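L-amino acid deaminase (Proteus vulgaris, PDB 5I39) probably catalyses the oxidative deamination of L-amino acids, acting as a membrane-bound oxidoreductase that carries FAD. Local coordinates at residues Ala384-Asp389 / Lys395-Pro400; Ile358-Glu363 / Ala388-Gly393; Ile283-Arg286 / Thr292-Thr295; Glu105-Ala108 / Asp113-Tyr116. All blocks are in the same frame, centred on the assembly; numbering follows the deposited sequence.

Contact 1: residues Ala384-Asp389 / Lys395-Pro400; sequences AELTAD and KPVLDP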
loop_
_atom_site.group_PDB
_atom_site.type_symbol
_atom_site.label_atom_id
_atom_site.label_comp_id
_atom_site.label_asym_id
_atom_site.label_seq_id
_atom_site.Cartn_x
_atom_site.Cartn_y
_atom_site.Cartn_z
ATOM N N ALA A 384 5.824 -0.753 -9.167
ATOM C CA ALA A 384 5.813 0.237 -10.250
ATOM C C ALA A 384 6.919 -0.034 -11.266
ATOM O O ALA A 384 6.678 -0.047 -12.475
ATOM C CB ALA A 384 5.971 1.636 -9.686
ATOM N N GLU A 385 8.136 -0.237 -10.771
ATOM C CA GLU A 385 9.264 -0.538 -11.649
ATOM C C GLU A 385 9.045 -1.841 -12.414
ATOM O O GLU A 385 9.280 -1.901 -13.624
ATOM C CB GLU A 385 10.573 -0.605 -10.876
ATOM C CG GLU A 385 11.775 -0.826 -11.786
ATOM C CD GLU A 385 13.102 -0.872 -11.067
ATOM O OE1 GLU A 385 13.131 -0.730 -9.834
ATOM O OE2 GLU A 385 14.126 -1.065 -11.747
ATOM N N LEU A 386 8.619 -2.884 -11.705
ATOM C CA LEU A 386 8.375 -4.177 -12.340
ATOM C C LEU A 386 7.291 -4.086 -13.414
ATOM O O LEU A 386 7.432 -4.677 -14.482
ATOM C CB LEU A 386 8.013 -5.245 -11.305
ATOM C CG LEU A 386 7.777 -6.654 -11.872
ATOM C CD1 LEU A 386 8.977 -7.189 -12.653
ATOM C CD2 LEU A 386 7.415 -7.597 -10.740
ATOM N N THR A 387 6.224 -3.348 -13.128
ATOM C CA THR A 387 5.138 -3.170 -14.086
ATOM C C THR A 387 5.653 -2.517 -15.365
ATOM O O THR A 387 5.343 -2.966 -16.469
ATOM C CB THR A 387 4.011 -2.330 -13.472
ATOM O OG1 THR A 387 3.461 -3.030 -12.352
ATOM C CG2 THR A 387 2.903 -2.074 -14.468
ATOM N N ALA A 388 6.441 -1.459 -15.209
ATOM C CA ALA A 388 7.044 -0.786 -16.355
ATOM C C ALA A 388 8.007 -1.710 -17.109
ATOM O O ALA A 388 8.000 -1.731 -18.341
ATOM C CB ALA A 388 7.741 0.490 -15.913
ATOM N N ASP A 389 8.810 -2.485 -16.379
ATOM C CA ASP A 389 9.717 -3.456 -17.004
ATOM C C ASP A 389 8.937 -4.449 -17.864
ATOM O O ASP A 389 9.316 -4.730 -19.003
ATOM C CB ASP A 389 10.510 -4.251 -15.957
ATOM C CG ASP A 389 11.506 -3.409 -15.174
ATOM O OD1 ASP A 389 11.860 -2.297 -15.612
ATOM O OD2 ASP A 389 11.942 -3.893 -14.108
ATOM N N LYS A 395 14.580 -6.418 -19.035
ATOM C CA LYS A 395 15.011 -7.352 -17.991
ATOM C C LYS A 395 14.368 -6.884 -16.680
ATOM O O LYS A 395 14.551 -5.735 -16.303
ATOM C CB LYS A 395 16.532 -7.335 -17.841
ATOM C CG LYS A 395 17.304 -7.865 -19.045
ATOM C CD LYS A 395 18.812 -7.852 -18.818
ATOM C CE LYS A 395 19.342 -6.442 -18.597
ATOM N NZ LYS A 395 20.826 -6.384 -18.676
ATOM N N PRO A 396 13.580 -7.749 -16.013
ATOM C CA PRO A 396 12.769 -7.266 -14.883
ATOM C C PRO A 396 13.537 -7.118 -13.564
ATOM O O PRO A 396 14.462 -7.879 -13.289
ATOM C CB PRO A 396 11.682 -8.335 -14.762
ATOM C CG PRO A 396 12.329 -9.579 -15.256
ATOM C CD PRO A 396 13.266 -9.153 -16.350
ATOM N N VAL A 397 13.126 -6.145 -12.754
ATOM C CA VAL A 397 13.809 -5.836 -11.483
ATOM C C VAL A 397 13.779 -6.994 -10.475
ATOM O O VAL A 397 14.746 -7.218 -9.747
ATOM C CB VAL A 397 13.260 -4.531 -10.842
ATOM C CG1 VAL A 397 11.776 -4.638 -10.488
ATOM C CG2 VAL A 397 14.085 -4.126 -9.622
ATOM N N LEU A 398 12.662 -7.710 -10.429
ATOM C CA LEU A 398 12.539 -8.911 -9.608
ATOM C C LEU A 398 11.957 -10.016 -10.464
ATOM O O LEU A 398 11.411 -9.760 -11.542
ATOM C CB LEU A 398 11.647 -8.656 -8.379
ATOM C CG LEU A 398 12.183 -7.735 -7.274
ATOM C CD1 LEU A 398 11.117 -7.518 -6.211
ATOM C CD2 LEU A 398 13.455 -8.275 -6.636
ATOM N N ASP A 399 12.095 -11.246 -9.973
ATOM C CA ASP A 399 11.491 -12.425 -10.590
ATOM C C ASP A 399 9.980 -12.207 -10.731
ATOM O O ASP A 399 9.293 -12.078 -9.719
ATOM C CB ASP A 399 11.772 -13.659 -9.718
ATOM C CG ASP A 399 11.178 -14.948 -10.281
ATOM O OD1 ASP A 399 10.701 -14.972 -11.439
ATOM O OD2 ASP A 399 11.196 -15.955 -9.542
ATOM N N PRO A 400 9.472 -12.128 -11.980
ATOM C CA PRO A 400 8.040 -11.868 -12.162
ATOM C C PRO A 400 7.136 -13.101 -12.080
ATOM O O PRO A 400 5.917 -12.945 -12.013
ATOM C CB PRO A 400 7.981 -11.263 -13.565
ATOM C CG PRO A 400 9.100 -11.914 -14.293
ATOM C CD PRO A 400 10.168 -12.226 -13.279
HETATM O O HOH W 1 15.255 -3.989 -14.389
#

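Contact 2: residues Ile358-Glu363 / Ala388-Gly393; sequences ISEVKE and ADLLLG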
loop_
_atom_site.group_PDB
_atom_site.type_symbol
_atom_site.label_atom_id
_atom_site.label_comp_id
_atom_site.label_asym_id
_atom_site.label_seq_id
_atom_site.Cartn_x
_atom_site.Cartn_y
_atom_site.Cartn_z
ATOM N N ILE A 358 1.105 -8.815 -10.893
ATOM C CA ILE A 358 1.914 -7.819 -11.589
ATOM C C ILE A 358 2.365 -8.563 -12.831
ATOM O O ILE A 358 3.271 -9.390 -12.756
ATOM C CB ILE A 358 3.136 -7.366 -10.761
ATOM C CG1 ILE A 358 2.712 -6.841 -9.382
ATOM C CG2 ILE A 358 3.907 -6.289 -11.520
ATOM C CD1 ILE A 358 3.833 -6.848 -8.362
ATOM N N SER A 359 1.712 -8.318 -13.961
ATOM C CA SER A 359 1.763 -9.286 -15.050
ATOM C C SER A 359 1.463 -8.712 -16.415
ATOM O O SER A 359 0.670 -7.786 -16.554
ATOM C CB SER A 359 0.744 -10.395 -14.764
ATOM O OG SER A 359 0.880 -11.491 -15.655
ATOM N N GLU A 360 2.080 -9.319 -17.430
ATOM C CA GLU A 360 1.617 -9.181 -18.798
ATOM C C GLU A 360 0.296 -9.923 -18.958
ATOM O O GLU A 360 -0.065 -10.783 -18.149
ATOM C CB GLU A 360 2.631 -9.762 -19.781
ATOM C CG GLU A 360 3.977 -9.065 -19.777
ATOM C CD GLU A 360 4.915 -9.614 -20.835
ATOM O OE1 GLU A 360 4.594 -9.490 -22.035
ATOM O OE2 GLU A 360 5.971 -10.168 -20.470
ATOM N N VAL A 361 -0.406 -9.582 -20.032
ATOM C CA VAL A 361 -1.671 -10.206 -20.391
ATOM C C VAL A 361 -1.492 -10.681 -21.828
ATOM O O VAL A 361 -1.452 -9.869 -22.752
ATOM C CB VAL A 361 -2.847 -9.214 -20.256
ATOM C CG1 VAL A 361 -4.166 -9.857 -20.673
ATOM C CG2 VAL A 361 -2.948 -8.709 -18.823
ATOM N N LYS A 362 -1.372 -11.993 -22.011
ATOM C CA LYS A 362 -1.091 -12.569 -23.336
ATOM C C LYS A 362 -2.161 -12.225 -24.382
ATOM O O LYS A 362 -1.853 -12.081 -25.561
ATOM C CB LYS A 362 -0.858 -14.088 -23.254
ATOM C CG LYS A 362 -2.057 -14.935 -22.841
ATOM C CD LYS A 362 -1.721 -16.424 -22.766
ATOM C CE LYS A 362 -0.723 -16.753 -21.663
ATOM N NZ LYS A 362 -0.604 -18.216 -21.410
ATOM N N GLU A 363 -3.401 -12.053 -23.933
ATOM C CA GLU A 363 -4.520 -11.693 -24.805
ATOM C C GLU A 363 -4.404 -10.271 -25.380
ATOM O O GLU A 363 -4.980 -9.976 -26.430
ATOM C CB GLU A 363 -5.848 -11.837 -24.046
ATOM C CG GLU A 363 -6.193 -13.265 -23.615
ATOM C CD GLU A 363 -5.585 -13.694 -22.283
ATOM O OE1 GLU A 363 -4.711 -12.986 -21.731
ATOM O OE2 GLU A 363 -5.977 -14.769 -21.788
ATOM N N ALA A 388 6.441 -1.459 -15.209
ATOM C CA ALA A 388 7.044 -0.786 -16.355
ATOM C C ALA A 388 8.007 -1.710 -17.109
ATOM O O ALA A 388 8.000 -1.731 -18.341
ATOM C CB ALA A 388 7.741 0.490 -15.913
ATOM N N ASP A 389 8.810 -2.485 -16.379
ATOM C CA ASP A 389 9.717 -3.456 -17.004
ATOM C C ASP A 389 8.937 -4.449 -17.864
ATOM O O ASP A 389 9.316 -4.730 -19.003
ATOM C CB ASP A 389 10.510 -4.251 -15.957
ATOM C CG ASP A 389 11.506 -3.409 -15.174
ATOM O OD1 ASP A 389 11.860 -2.297 -15.612
ATOM O OD2 ASP A 389 11.942 -3.893 -14.108
ATOM N N LEU A 390 7.848 -4.980 -17.316
ATOM C CA LEU A 390 7.018 -5.939 -18.048
ATOM C C LEU A 390 6.364 -5.307 -19.267
ATOM O O LEU A 390 6.347 -5.906 -20.343
ATOM C CB LEU A 390 5.955 -6.546 -17.137
ATOM C CG LEU A 390 6.468 -7.461 -16.023
ATOM C CD1 LEU A 390 5.312 -7.871 -15.126
ATOM C CD2 LEU A 390 7.166 -8.693 -16.571
ATOM N N LEU A 391 5.853 -4.090 -19.111
ATOM C CA LEU A 391 5.241 -3.368 -20.226
ATOM C C LEU A 391 6.223 -3.180 -21.380
ATOM O O LEU A 391 5.871 -3.362 -22.543
ATOM C CB LEU A 391 4.740 -2.000 -19.756
ATOM C CG LEU A 391 4.078 -1.096 -20.807
ATOM C CD1 LEU A 391 2.792 -1.714 -21.340
ATOM C CD2 LEU A 391 3.819 0.283 -20.222
ATOM N N LEU A 392 7.454 -2.821 -21.037
ATOM C CA LEU A 392 8.455 -2.435 -22.022
ATOM C C LEU A 392 9.353 -3.586 -22.476
ATOM O O LEU A 392 10.176 -3.402 -23.372
ATOM C CB LEU A 392 9.286 -1.273 -21.465
ATOM C CG LEU A 392 8.460 -0.031 -21.090
ATOM C CD1 LEU A 392 9.323 1.004 -20.388
ATOM C CD2 LEU A 392 7.762 0.593 -22.292
ATOM N N GLY A 393 9.189 -4.771 -21.890
ATOM C CA GLY A 393 10.019 -5.923 -22.239
ATOM C C GLY A 393 11.454 -5.846 -21.752
ATOM O O GLY A 393 12.330 -6.499 -22.322
HETATM O O HOH W 2 7.947 -8.091 -20.675
#

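Contact 3: residues Ile283-Arg286 / Thr292-Thr295; sequences IFFR and TYAT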
loop_
_atom_site.group_PDB
_atom_site.type_symbol
_atom_site.label_atom_id
_atom_site.label_comp_id
_atom_site.label_asym_id
_atom_site.label_seq_id
_atom_site.Cartn_x
_atom_site.Cartn_y
_atom_site.Cartn_z
ATOM N N ILE A 283 -4.317 -6.381 19.825
ATOM C CA ILE A 283 -3.971 -4.993 20.150
ATOM C C ILE A 283 -2.932 -4.503 19.142
ATOM O O ILE A 283 -1.793 -4.980 19.124
ATOM C CB ILE A 283 -3.450 -4.855 21.595
ATOM C CG1 ILE A 283 -4.504 -5.385 22.580
ATOM C CG2 ILE A 283 -3.113 -3.398 21.906
ATOM C CD1 ILE A 283 -4.006 -5.593 23.994
ATOM N N PHE A 284 -3.343 -3.545 18.312
ATOM C CA PHE A 284 -2.522 -3.046 17.210
ATOM C C PHE A 284 -2.594 -1.536 17.172
ATOM O O PHE A 284 -3.687 -0.981 17.084
ATOM C CB PHE A 284 -3.018 -3.598 15.870
ATOM C CG PHE A 284 -3.184 -5.085 15.858
ATOM C CD1 PHE A 284 -2.073 -5.916 15.888
ATOM C CD2 PHE A 284 -4.449 -5.664 15.840
ATOM C CE1 PHE A 284 -2.215 -7.295 15.899
ATOM C CE2 PHE A 284 -4.599 -7.043 15.847
ATOM C CZ PHE A 284 -3.480 -7.860 15.872
ATOM N N PHE A 285 -1.446 -0.866 17.227
ATOM C CA PHE A 285 -1.423 0.575 17.015
ATOM C C PHE A 285 -0.135 1.045 16.367
ATOM O O PHE A 285 0.891 0.359 16.412
ATOM C CB PHE A 285 -1.703 1.351 18.306
ATOM C CG PHE A 285 -0.704 1.123 19.403
ATOM C CD1 PHE A 285 0.473 1.861 19.464
ATOM C CD2 PHE A 285 -0.960 0.194 20.406
ATOM C CE1 PHE A 285 1.383 1.663 20.497
ATOM C CE2 PHE A 285 -0.056 -0.010 21.435
ATOM C CZ PHE A 285 1.114 0.728 21.485
ATOM N N ARG A 286 -0.221 2.229 15.771
ATOM C CA ARG A 286 0.879 2.828 15.023
ATOM C C ARG A 286 0.814 4.338 15.173
ATOM O O ARG A 286 -0.192 4.952 14.814
ATOM C CB ARG A 286 0.780 2.465 13.543
ATOM C CG ARG A 286 1.819 3.161 12.677
ATOM C CD ARG A 286 1.572 2.940 11.206
ATOM N NE ARG A 286 0.318 3.529 10.741
ATOM C CZ ARG A 286 0.124 4.811 10.438
ATOM N NH1 ARG A 286 1.088 5.725 10.571
ATOM N NH2 ARG A 286 -1.065 5.181 10.011
ATOM N N THR A 292 -0.873 11.469 16.333
ATOM C CA THR A 292 -2.103 10.685 16.435
ATOM C C THR A 292 -1.734 9.206 16.285
ATOM O O THR A 292 -0.606 8.876 15.906
ATOM C CB THR A 292 -3.149 11.103 15.380
ATOM O OG1 THR A 292 -2.618 10.926 14.063
ATOM C CG2 THR A 292 -3.568 12.562 15.575
ATOM N N TYR A 293 -2.679 8.322 16.593
ATOM C CA TYR A 293 -2.448 6.878 16.530
ATOM C C TYR A 293 -3.501 6.162 15.708
ATOM O O TYR A 293 -4.702 6.251 15.995
ATOM C CB TYR A 293 -2.406 6.265 17.932
ATOM C CG TYR A 293 -1.087 6.464 18.631
ATOM C CD1 TYR A 293 -0.763 7.689 19.210
ATOM C CD2 TYR A 293 -0.150 5.433 18.706
ATOM C CE1 TYR A 293 0.453 7.883 19.848
ATOM C CE2 TYR A 293 1.068 5.615 19.343
ATOM C CZ TYR A 293 1.366 6.841 19.911
ATOM O OH TYR A 293 2.575 7.018 20.540
ATOM N N ALA A 294 -3.032 5.433 14.702
ATOM C CA ALA A 294 -3.854 4.486 13.976
ATOM C C ALA A 294 -4.000 3.222 14.816
ATOM O O ALA A 294 -3.052 2.785 15.460
ATOM C CB ALA A 294 -3.211 4.164 12.642
ATOM N N THR A 295 -5.196 2.646 14.810
ATOM C CA THR A 295 -5.461 1.390 15.516
ATOM C C THR A 295 -6.651 0.689 14.875
ATOM O O THR A 295 -7.397 1.292 14.122
ATOM C CB THR A 295 -5.721 1.631 17.027
ATOM O OG1 THR A 295 -5.955 0.385 17.695
ATOM C CG2 THR A 295 -6.915 2.555 17.257
#

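Contact 4: residues Glu105-Ala108 / Asp113-Tyr116; sequences EMNA and DTTY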
loop_
_atom_site.group_PDB
_atom_site.type_symbol
_atom_site.label_atom_id
_atom_site.label_comp_id
_atom_site.label_asym_id
_atom_site.label_seq_id
_atom_site.Cartn_x
_atom_site.Cartn_y
_atom_site.Cartn_z
ATOM N N GLU A 105 13.898 6.575 0.736
ATOM C CA GLU A 105 14.358 7.615 -0.183
ATOM C C GLU A 105 13.276 8.627 -0.568
ATOM O O GLU A 105 13.575 9.603 -1.256
ATOM C CB GLU A 105 14.863 6.959 -1.475
ATOM C CG GLU A 105 16.011 5.976 -1.282
ATOM C CD GLU A 105 16.317 5.122 -2.503
ATOM O OE1 GLU A 105 15.475 5.012 -3.410
ATOM O OE2 GLU A 105 17.411 4.533 -2.538
HETATM N N MSE A 106 12.026 8.412 -0.162
HETATM C CA MSE A 106 10.897 9.102 -0.801
HETATM C C MSE A 106 10.788 10.564 -0.448
HETATM O O MSE A 106 10.523 11.379 -1.329
HETATM C CB MSE A 106 9.574 8.401 -0.506
HETATM C CG MSE A 106 8.483 8.764 -1.518
HETATM SE SE MSE A 106 8.803 7.987 -3.294
HETATM C CE MSE A 106 8.421 6.117 -2.803
ATOM N N ASN A 107 10.967 10.929 0.818
ATOM C CA ASN A 107 10.909 12.351 1.170
ATOM C C ASN A 107 11.996 13.150 0.453
ATOM O O ASN A 107 11.752 14.277 0.010
ATOM C CB ASN A 107 11.012 12.564 2.677
ATOM C CG ASN A 107 9.805 12.042 3.434
ATOM O OD1 ASN A 107 8.753 11.771 2.856
ATOM N ND2 ASN A 107 9.950 11.917 4.745
ATOM N N ALA A 108 13.178 12.556 0.312
ATOM C CA ALA A 108 14.254 13.189 -0.445
ATOM C C ALA A 108 13.962 13.258 -1.944
ATOM O O ALA A 108 14.408 14.191 -2.609
ATOM C CB ALA A 108 15.570 12.475 -0.192
ATOM N N ASP A 113 7.342 16.257 2.602
ATOM C CA ASP A 113 7.123 15.173 3.554
ATOM C C ASP A 113 5.918 14.323 3.135
ATOM O O ASP A 113 4.788 14.800 3.112
ATOM C CB ASP A 113 6.913 15.773 4.948
ATOM C CG ASP A 113 6.910 14.742 6.065
ATOM O OD1 ASP A 113 7.089 13.524 5.815
ATOM O OD2 ASP A 113 6.723 15.175 7.227
ATOM N N THR A 114 6.170 13.050 2.838
ATOM C CA THR A 114 5.105 12.097 2.521
ATOM C C THR A 114 4.419 11.543 3.771
ATOM O O THR A 114 3.413 10.847 3.646
ATOM C CB THR A 114 5.656 10.889 1.740
ATOM O OG1 THR A 114 6.580 10.167 2.568
ATOM C CG2 THR A 114 6.327 11.328 0.443
ATOM N N THR A 115 4.989 11.855 4.942
ATOM C CA THR A 115 4.762 11.223 6.262
ATOM C C THR A 115 5.511 9.907 6.459
ATOM O O THR A 115 5.436 9.337 7.548
ATOM C CB THR A 115 3.283 11.057 6.702
ATOM O OG1 THR A 115 2.629 10.040 5.933
ATOM C CG2 THR A 115 2.542 12.371 6.622
ATOM N N TYR A 116 6.269 9.437 5.465
ATOM C CA TYR A 116 7.022 8.207 5.672
ATOM C C TYR A 116 8.044 8.405 6.786
ATOM O O TYR A 116 8.775 9.406 6.797
ATOM C CB TYR A 116 7.740 7.708 4.423
ATOM C CG TYR A 116 8.282 6.305 4.634
ATOM C CD1 TYR A 116 7.433 5.207 4.583
ATOM C CD2 TYR A 116 9.624 6.078 4.935
ATOM C CE1 TYR A 116 7.893 3.917 4.802
ATOM C CE2 TYR A 116 10.100 4.790 5.153
ATOM C CZ TYR A 116 9.232 3.714 5.077
ATOM O OH TYR A 116 9.677 2.426 5.264
#

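Contact 1: residues Ala384-Asp389 / Lys395-Pro400
Val-397 is the main bump here, pressed into a shallow hollow that Glu-385, Leu-386 and Asp-389 form on one flank of the helix. Its CG1 methyl reaches the helix backbone, 3.8 Å from Leu-386 N and 3.9 Å from Leu-386 CB. The other methyl, CG2, turns to the carboxylate of Glu-385 and comes within 3.5 Å of OE1. With CG anti to the backbone N (chi1 -176°) and an extended chain beyond it, Glu-385 runs past the valine; OE1 forms a salt bridge with Arg-102. A reciprocal bump comes from the helix: Leu-386 CD1 sits among Pro-396 CB (3.6 Å), Leu-398 O (3.7 Å) and Pro-400 CB (4.3 Å). Beside this apolar fit, Val-397 N donates to Asp-389 OD2 (2.9 Å), met on its anti side through a bent bond of 137°. Since Asp-389 OD1 pairs with Arg-59, both carboxylate oxygens are held. A water bonds Lys-395 O at 2.7 Å and, weakly, Asp-389 OD2. The contact folds the chain back along helix 376-392, whose Ala-384 and Ala-388 face helix 47-58 and whose Thr-387 meets strand 367-371, while Val-397 and Leu-398 lean on helix 90-103.

Contact 2: residues Ile358-Glu363 / Ala388-Gly393
Strand 358-360 and helix 388-392 run almost parallel, 3° apart with axes 8.1 Å from each other, and come nearest at Glu-360 and Leu-390, whose CA atoms are 6.3 Å apart. With CG anti to the carbonyl carbon (chi1 -68°), Leu-390 leans to the strand, and its CD1 ends against the backbone there, 3.5 Å from Ile-358 O and 3.8 Å from Ser-359 N. Ile-358 adds its CG2 methyl, lying crosswise to the leucine at 4.2 Å from CD1. On the solvent side the stem of Glu-360 flanks the base of Leu-390. There one water bonds Leu-390 O at 2.7 Å and Glu-360 OE2 weakly; the same carbonyl takes a weak bond from Gly-393 N, just past the helix. The Ser-359 side chain sets off away from the helix; OG donates to Glu-360 O (2.8 Å) on an in-plane lone pair and also bonds Leu-405 N. Strand 357-360 is outermost in the six-stranded sheet of the nucleotide-binding fold, antiparallel to 367-371, though the Ile-358 backbone also bonds to Phe-403. Helix 376-392 follows that neighbour and lies against the sheet, with Ile-358 also resting on Ser-383 and Thr-387, and Leu-391 touching Val-368.

Contact 3: residues Ile283-Arg286 / Thr292-Thr295
Tyr-293 lies alongside Phe-285, both side chains pointing the same way, with Tyr-293 CD2 3.7 Å from Phe-285 CD1. The rings meet obliquely, planes at 64° and centroids 5.8 Å apart, and each is also met edge-to-face by Phe-335; the tyrosine hydroxyl is bonded to Gly-274 N. At Ala-294 the backbones form an antiparallel hydrogen-bonded pair with Arg-286: Arg-286 N donates to Ala-294 O and Ala-294 N to Arg-286 O, both at 2.9 Å. Ala-294 CB packs by the guanidinium, 3.5 Å from Arg-286 NH2; the arginine chain, bent at chi3, brings the group there. That buried group is well satisfied, NH1 by a salt bridge to Asp-185 and a bond to Ser-183, NH2 by the carbonyl of Tyr-80. Thr-295 continues the pairing through its side chain, OG1 donating to Phe-284 O at 2.7 Å, nearly along the C=O axis (162°). Thr-295 CA makes a bent CA-H...O contact with the same oxygen, Phe-284 O, at 3.4 Å. Together the strands, at 148° to each other, make a beta hairpin within the large mixed sheet, strand 283-287 pairing onward with 276-279 and strand 293-295 with 257-266. Phe-285 and Thr-295 are covered by Leu-328 of helix 318-331, whereas Arg-286 turns to the FAD side, next to Gly-81, its side chain about 6 Å from the cofactor.

Contact 4: residues Glu105-Ala108 / Asp113-Tyr116
Asn-107 reaches from helix 106-110 to the returning loop, where Thr-114 grips its OD1 tightly with two donors. The hydroxyl OG1 donates to OD1 at 2.7 Å, tilted only modestly from the carbonyl plane, and Thr-114 N reaches the same oxygen at 2.9 Å. The second bond is nearly straight (168°), but its donor stands above the carbonyl plane. This double grip probably fixes the rotation of the amide. Next to it is a small apolar touch: the CG2 methyl of Thr-114 meets CG of Met-106, a selenomethionine here, at 3.9 Å, the two side chains crossing at about a right angle. Both pack onto Met-193 of helix 189-199, closing this side. The loop itself is shaped by two overlapping turns, an Asx turn in which Asp-113 OD1 accepts from Thr-115 N (2.8 Å) and an ST turn in which Thr-114 OG1 accepts from Tyr-116 N (3.0 Å). Set between the backbone N and the carbonyl carbon (chi1 64°), Thr-114 OG1 can face both Asn-107 OD1 and Tyr-116 N; it receives one bond while giving another, linking the ST turn directly to the helix. Toward solvent the fit is looser. Asn-107 ND2 makes just a weak, bent bond to Tyr-116 O (3.4 Å) and lies 3.5 Å from Asp-113 OD1, with amide and carboxylate planes 79° apart. Asp-113 is exposed, and its other oxygen, OD2, forms a salt bridge with Arg-117, at the start of strand 117-123.

Overall arrangement
Contacts 1 and 2 form one continuous patch: their centres are 9 Å apart, they share Ala-388 and Asp-389 of helix 376-392, and Ile-358 CG2 packs 3.8 Å from Leu-386 CD2. Contact 3 lies on the other side of the chain's centre, 33 Å from contact 1 and 37 Å from contact 2, centre to centre. Contact 4 comes between in space, its nearest atoms about 9 Å from contact 1 and about 6 Å from contact 3. Asp-185 links these last two indirectly, pairing with Arg-286 and donating its N to Thr-115. FAD lies nearest contact 3, at Arg-286, then about 9, 10 and 14 Å from the side chains of Tyr-116, Ile-358 and Leu-386.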